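Local coordinates for adhesion and penetration protein autotransporter (PDB 3SYJ), which promotes bacterial adherence to and invasion of host cells through its secreted passenger domain, which self-associates and probably acts as a serine protease, at residues Y67-A72 / Y116-L121; L749-T754 / L768-Q773. All blocks are in the same frame, centred on the assembly; numbering follows the deposited sequence.

Interaction 1 (Y67-A72 / Y116-L121)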
loop_
_atom_site.group_PDB
_atom_site.type_symbol
_atom_site.label_atom_id
_atom_site.label_comp_id
_atom_site.label_asym_id
_atom_site.label_seq_id
_atom_site.Cartn_x
_atom_site.Cartn_y
_atom_site.Cartn_z
ATOM N N TYR A 67 34.084 50.129 -28.781
ATOM C CA TYR A 67 34.435 51.471 -28.311
ATOM C C TYR A 67 34.334 51.637 -26.792
ATOM O O TYR A 67 33.424 51.113 -26.150
ATOM C CB TYR A 67 33.588 52.541 -29.001
ATOM C CG TYR A 67 33.796 52.624 -30.489
ATOM C CD1 TYR A 67 34.723 53.502 -31.030
ATOM C CD2 TYR A 67 33.060 51.825 -31.355
ATOM C CE1 TYR A 67 34.912 53.582 -32.391
ATOM C CE2 TYR A 67 33.241 51.894 -32.720
ATOM C CZ TYR A 67 34.168 52.773 -33.233
ATOM O OH TYR A 67 34.356 52.848 -34.592
ATOM N N ILE A 68 35.284 52.373 -26.226
ATOM C CA ILE A 68 35.251 52.708 -24.811
ATOM C C ILE A 68 35.280 54.215 -24.654
ATOM O O ILE A 68 35.434 54.954 -25.634
ATOM C CB ILE A 68 36.439 52.101 -24.051
ATOM C CG1 ILE A 68 37.761 52.497 -24.717
ATOM C CG2 ILE A 68 36.293 50.590 -23.972
ATOM C CD1 ILE A 68 38.986 52.072 -23.937
ATOM N N VAL A 69 35.121 54.672 -23.417
ATOM C CA VAL A 69 35.168 56.099 -23.111
ATOM C C VAL A 69 36.042 56.321 -21.884
ATOM O O VAL A 69 36.043 55.506 -20.960
ATOM C CB VAL A 69 33.763 56.680 -22.881
ATOM C CG1 VAL A 69 33.207 56.242 -21.533
ATOM C CG2 VAL A 69 33.798 58.189 -22.970
ATOM N N SER A 70 36.801 57.411 -21.891
ATOM C CA SER A 70 37.699 57.753 -20.790
ATOM C C SER A 70 38.173 59.189 -20.985
ATOM O O SER A 70 37.705 59.865 -21.895
ATOM C CB SER A 70 38.893 56.796 -20.750
ATOM O OG SER A 70 39.641 56.948 -19.560
ATOM N N VAL A 71 39.087 59.662 -20.138
ATOM C CA VAL A 71 39.650 61.001 -20.319
ATOM C C VAL A 71 40.899 60.956 -21.210
ATOM O O VAL A 71 41.666 59.988 -21.178
ATOM C CB VAL A 71 39.986 61.711 -18.955
ATOM C CG1 VAL A 71 38.712 62.121 -18.214
ATOM C CG2 VAL A 71 40.873 60.836 -18.075
ATOM N N ALA A 72 41.095 62.005 -22.004
ATOM C CA ALA A 72 42.274 62.109 -22.862
ATOM C C ALA A 72 43.580 62.070 -22.077
ATOM O O ALA A 72 44.582 61.535 -22.559
ATOM C CB ALA A 72 42.210 63.373 -23.707
ATOM N N TYR A 116 38.899 64.269 -22.941
ATOM C CA TYR A 116 37.846 63.321 -23.266
ATOM C C TYR A 116 38.247 62.566 -24.516
ATOM O O TYR A 116 38.641 63.178 -25.504
ATOM C CB TYR A 116 36.546 64.083 -23.525
ATOM C CG TYR A 116 35.321 63.215 -23.711
ATOM C CD1 TYR A 116 34.316 63.200 -22.759
ATOM C CD2 TYR A 116 35.165 62.418 -24.844
ATOM C CE1 TYR A 116 33.187 62.419 -22.922
ATOM C CE2 TYR A 116 34.035 61.630 -25.017
ATOM C CZ TYR A 116 33.053 61.636 -24.049
ATOM O OH TYR A 116 31.926 60.866 -24.195
ATOM N N HIS A 117 38.165 61.240 -24.479
ATOM C CA HIS A 117 38.400 60.457 -25.693
ATOM C C HIS A 117 37.540 59.185 -25.797
ATOM O O HIS A 117 37.061 58.658 -24.789
ATOM C CB HIS A 117 39.897 60.156 -25.905
ATOM C CG HIS A 117 40.481 59.181 -24.928
ATOM N ND1 HIS A 117 41.840 58.999 -24.789
ATOM C CD2 HIS A 117 39.897 58.342 -24.039
ATOM C CE1 HIS A 117 42.071 58.085 -23.861
ATOM N NE2 HIS A 117 40.908 57.671 -23.389
ATOM N N ASN A 118 37.349 58.712 -27.028
ATOM C CA ASN A 118 36.519 57.544 -27.326
ATOM C C ASN A 118 37.295 56.469 -28.085
ATOM O O ASN A 118 37.086 56.281 -29.282
ATOM C CB ASN A 118 35.316 57.959 -28.167
ATOM C CG ASN A 118 34.060 58.133 -27.347
ATOM O OD1 ASN A 118 33.665 57.236 -26.602
ATOM N ND2 ASN A 118 33.410 59.279 -27.493
ATOM N N PRO A 119 38.197 55.761 -27.390
ATOM C CA PRO A 119 39.073 54.770 -28.022
ATOM C C PRO A 119 38.317 53.673 -28.762
ATOM O O PRO A 119 37.265 53.209 -28.313
ATOM C CB PRO A 119 39.837 54.170 -26.840
ATOM C CG PRO A 119 39.811 55.227 -25.795
ATOM C CD PRO A 119 38.484 55.921 -25.957
ATOM N N ARG A 120 38.868 53.275 -29.906
ATOM C CA ARG A 120 38.375 52.147 -30.683
ATOM C C ARG A 120 39.279 50.949 -30.382
ATOM O O ARG A 120 40.501 51.091 -30.324
ATOM C CB ARG A 120 38.421 52.496 -32.176
ATOM C CG ARG A 120 37.870 51.444 -33.122
ATOM C CD ARG A 120 38.172 51.808 -34.572
ATOM N NE ARG A 120 37.348 51.052 -35.510
ATOM C CZ ARG A 120 37.685 50.794 -36.773
ATOM N NH1 ARG A 120 38.838 51.231 -37.262
ATOM N NH2 ARG A 120 36.868 50.091 -37.547
ATOM N N LEU A 121 38.670 49.786 -30.166
ATOM C CA LEU A 121 39.397 48.559 -29.839
ATOM C C LEU A 121 39.587 47.711 -31.091
ATOM O O LEU A 121 38.878 47.887 -32.068
ATOM C CB LEU A 121 38.626 47.768 -28.787
ATOM C CG LEU A 121 38.309 48.566 -27.523
ATOM C CD1 LEU A 121 37.474 47.738 -26.549
ATOM C CD2 LEU A 121 39.591 49.039 -26.871
#

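Interaction 2 (L749-T754 / L768-Q773)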
loop_
_atom_site.group_PDB
_atom_site.type_symbol
_atom_site.label_atom_id
_atom_site.label_comp_id
_atom_site.label_asym_id
_atom_site.label_seq_id
_atom_site.Cartn_x
_atom_site.Cartn_y
_atom_site.Cartn_z
ATOM N N LEU A 749 15.123 -5.392 3.410
ATOM C CA LEU A 749 16.392 -6.112 3.360
ATOM C C LEU A 749 16.240 -7.572 2.962
ATOM O O LEU A 749 15.402 -8.285 3.510
ATOM C CB LEU A 749 17.110 -6.032 4.705
ATOM C CG LEU A 749 17.372 -4.643 5.275
ATOM C CD1 LEU A 749 16.214 -4.215 6.168
ATOM C CD2 LEU A 749 18.673 -4.659 6.055
ATOM N N SER A 750 17.068 -8.009 2.016
ATOM C CA SER A 750 17.108 -9.402 1.578
ATOM C C SER A 750 18.518 -9.968 1.691
ATOM O O SER A 750 19.459 -9.245 2.007
ATOM C CB SER A 750 16.638 -9.513 0.129
ATOM O OG SER A 750 15.327 -9.002 -0.013
ATOM N N ASP A 751 18.658 -11.264 1.427
ATOM C CA ASP A 751 19.965 -11.916 1.398
ATOM C C ASP A 751 20.763 -11.721 2.686
ATOM O O ASP A 751 20.323 -12.108 3.765
ATOM C CB ASP A 751 20.780 -11.429 0.195
ATOM C CG ASP A 751 20.069 -11.667 -1.134
ATOM O OD1 ASP A 751 19.441 -12.739 -1.301
ATOM O OD2 ASP A 751 20.139 -10.778 -2.014
ATOM N N ASN A 752 21.945 -11.126 2.560
ATOM C CA ASN A 752 22.822 -10.902 3.702
ATOM C C ASN A 752 23.025 -9.428 3.992
ATOM O O ASN A 752 24.017 -9.037 4.605
ATOM C CB ASN A 752 24.182 -11.549 3.453
ATOM C CG ASN A 752 24.066 -13.007 3.089
ATOM O OD1 ASN A 752 23.772 -13.847 3.941
ATOM N ND2 ASN A 752 24.289 -13.321 1.814
ATOM N N SER A 753 22.090 -8.601 3.546
ATOM C CA SER A 753 22.212 -7.166 3.750
ATOM C C SER A 753 22.019 -6.782 5.216
ATOM O O SER A 753 21.548 -7.582 6.025
ATOM C CB SER A 753 21.222 -6.411 2.865
ATOM O OG SER A 753 19.891 -6.776 3.177
ATOM N N THR A 754 22.388 -5.549 5.544
ATOM C CA THR A 754 22.289 -5.040 6.903
ATOM C C THR A 754 21.787 -3.603 6.906
ATOM O O THR A 754 22.150 -2.811 6.037
ATOM C CB THR A 754 23.659 -5.046 7.589
ATOM O OG1 THR A 754 24.150 -6.389 7.668
ATOM C CG2 THR A 754 23.555 -4.460 8.987
ATOM N N LEU A 768 12.513 -7.770 6.654
ATOM C CA LEU A 768 13.690 -8.594 6.390
ATOM C C LEU A 768 13.293 -9.991 5.948
ATOM O O LEU A 768 12.248 -10.500 6.348
ATOM C CB LEU A 768 14.562 -8.740 7.637
ATOM C CG LEU A 768 14.841 -7.567 8.564
ATOM C CD1 LEU A 768 13.651 -7.314 9.474
ATOM C CD2 LEU A 768 16.094 -7.867 9.371
ATOM N N THR A 769 14.143 -10.609 5.133
ATOM C CA THR A 769 14.005 -12.015 4.778
ATOM C C THR A 769 15.397 -12.615 4.695
ATOM O O THR A 769 16.388 -11.908 4.871
ATOM C CB THR A 769 13.309 -12.209 3.427
ATOM O OG1 THR A 769 14.166 -11.738 2.382
ATOM C CG2 THR A 769 11.991 -11.450 3.381
ATOM N N ASP A 770 15.468 -13.916 4.437
ATOM C CA ASP A 770 16.749 -14.591 4.271
ATOM C C ASP A 770 17.631 -14.427 5.509
ATOM O O ASP A 770 17.226 -14.789 6.610
ATOM C CB ASP A 770 17.454 -14.086 3.009
ATOM C CG ASP A 770 16.508 -13.984 1.817
ATOM O OD1 ASP A 770 15.572 -14.807 1.728
ATOM O OD2 ASP A 770 16.690 -13.083 0.971
ATOM N N SER A 771 18.832 -13.882 5.338
ATOM C CA SER A 771 19.758 -13.737 6.461
ATOM C C SER A 771 19.995 -12.277 6.836
ATOM O O SER A 771 20.966 -11.955 7.524
ATOM C CB SER A 771 21.094 -14.409 6.138
ATOM O OG SER A 771 20.882 -15.712 5.626
ATOM N N ALA A 772 19.102 -11.402 6.379
ATOM C CA ALA A 772 19.249 -9.965 6.595
ATOM C C ALA A 772 19.232 -9.602 8.077
ATOM O O ALA A 772 18.682 -10.334 8.899
ATOM C CB ALA A 772 18.163 -9.207 5.846
ATOM N N GLN A 773 19.842 -8.471 8.417
ATOM C CA GLN A 773 19.852 -7.998 9.795
ATOM C C GLN A 773 19.473 -6.526 9.897
ATOM O O GLN A 773 19.909 -5.701 9.091
ATOM C CB GLN A 773 21.221 -8.221 10.439
ATOM C CG GLN A 773 21.562 -9.682 10.652
ATOM C CD GLN A 773 22.629 -9.885 11.719
ATOM O OE1 GLN A 773 23.324 -10.904 11.730
ATOM N NE2 GLN A 773 22.762 -8.917 12.622
#

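Interaction 1 (Y67-A72 / Y116-L121)
Residues Tyr67-Ala72 run against Tyr116-Leu121 at 141°, roughly antiparallel, within the N-terminal IgA1-protease-like domain, a member of the chymotrypsin-type PA clan. The pairing is interrupted rather than continuous: Ser70 and His117 form an antiparallel hydrogen-bonded pair, with a nearly straight bond from His117 N to Ser70 O at 3.0 Å and a second from Ser70 N to His117 O. Further along, Ile68 N donates to Pro119 O at 3.0 Å. Pro119 has no N-H to return a bond, and its CB instead presses on Ile68 CG1 at 3.4 Å, tighter than usual van der Waals contact. Ile68 CG1 sits between the backbone N and the carbonyl carbon (chi1 54°), and the two side chains cross at about a right angle. Tyr67 and Arg120 extend side by side in the same direction, ring and guanidinium planes 22° apart; Tyr67 CE1 lies 3.7 Å from Arg120 CB. Val69 CG2 meets the phenol end of Tyr116. Tyr67 OH is hydrogen-bonded to Asp266, Arg120 NH1 to Asn335 OD1 and Gly337 O, and Tyr116 OH to Arg255 N. Adjoining His73 and Asp115 have charge-relay geometry with Ser218, consistent with a catalytic triad. The His117 ring, bonded to Asn103 through ND1 and to Tyr77 through NE2, has Val71 O 3.2 Å above one face and Pro119 CG 3.5 Å above the opposite face, both offset toward the rim.

Interaction 2 (L749-T754 / L768-Q773)
The carboxylates of Asp751 and Asp770 lie side by side, pointing the same way with their planes 20° apart. Asp770 OD2 takes Asp751 N on its anti lone pair at 2.7 Å, with 166° at the hydrogen. Asp751 OD1 stands 3.6 Å from Asp770 OD2, so two like charges are close and might raise the proton affinity of one. The same carboxylate-to-backbone bond is made one coil back, where Asp751 OD2 accepts from Asn731 N. Each aspartate is the second residue of a type II' turn, Ser750-Ser753 and Thr769-Ala772, and the turns stack like successive corners of a beta-helix. Ser771 N reaches Asp751 O at 2.8 Å, Thr769 N binds Leu749 O, and Gln773 N binds Ser753 O. Ser753 OG, set between its backbone N and carbonyl carbon (chi1 61°), reaches back to a lone pair of Ser750 O at 2.8 Å, which also accepts from Ser753 N. On the inner side, Leu749 CB packs on Ala772 CB at 3.5 Å. The turns link parallel strands 747-749 and 766-768 to strands 754-758 and 773-777, with Leu749 touching Leu729 of strand 727-729 and Leu768 touching Val793 of strand 792-796.

In the fold
The two contacts come in series along the chain, interaction 1 closing before interaction 2 opens. Their centres are 75 Å apart and their nearest atoms about 62 Å apart, on opposite sides of the chain's centre, and they share no sheet. Interaction 1 joins segments 44 residues apart inside the protease domain, where all twelve residues are buried and the Val71 end lies next to the probable active site. Interaction 2 joins neighbouring coils of the beta-helix at a partly exposed corner, away from the annotated sites. The passenger thus combines a compact N-terminal protease domain of mainly antiparallel strands, in which helix 256-266 packs on interaction 1, with an elongated solenoid built by parallel stacking of coils.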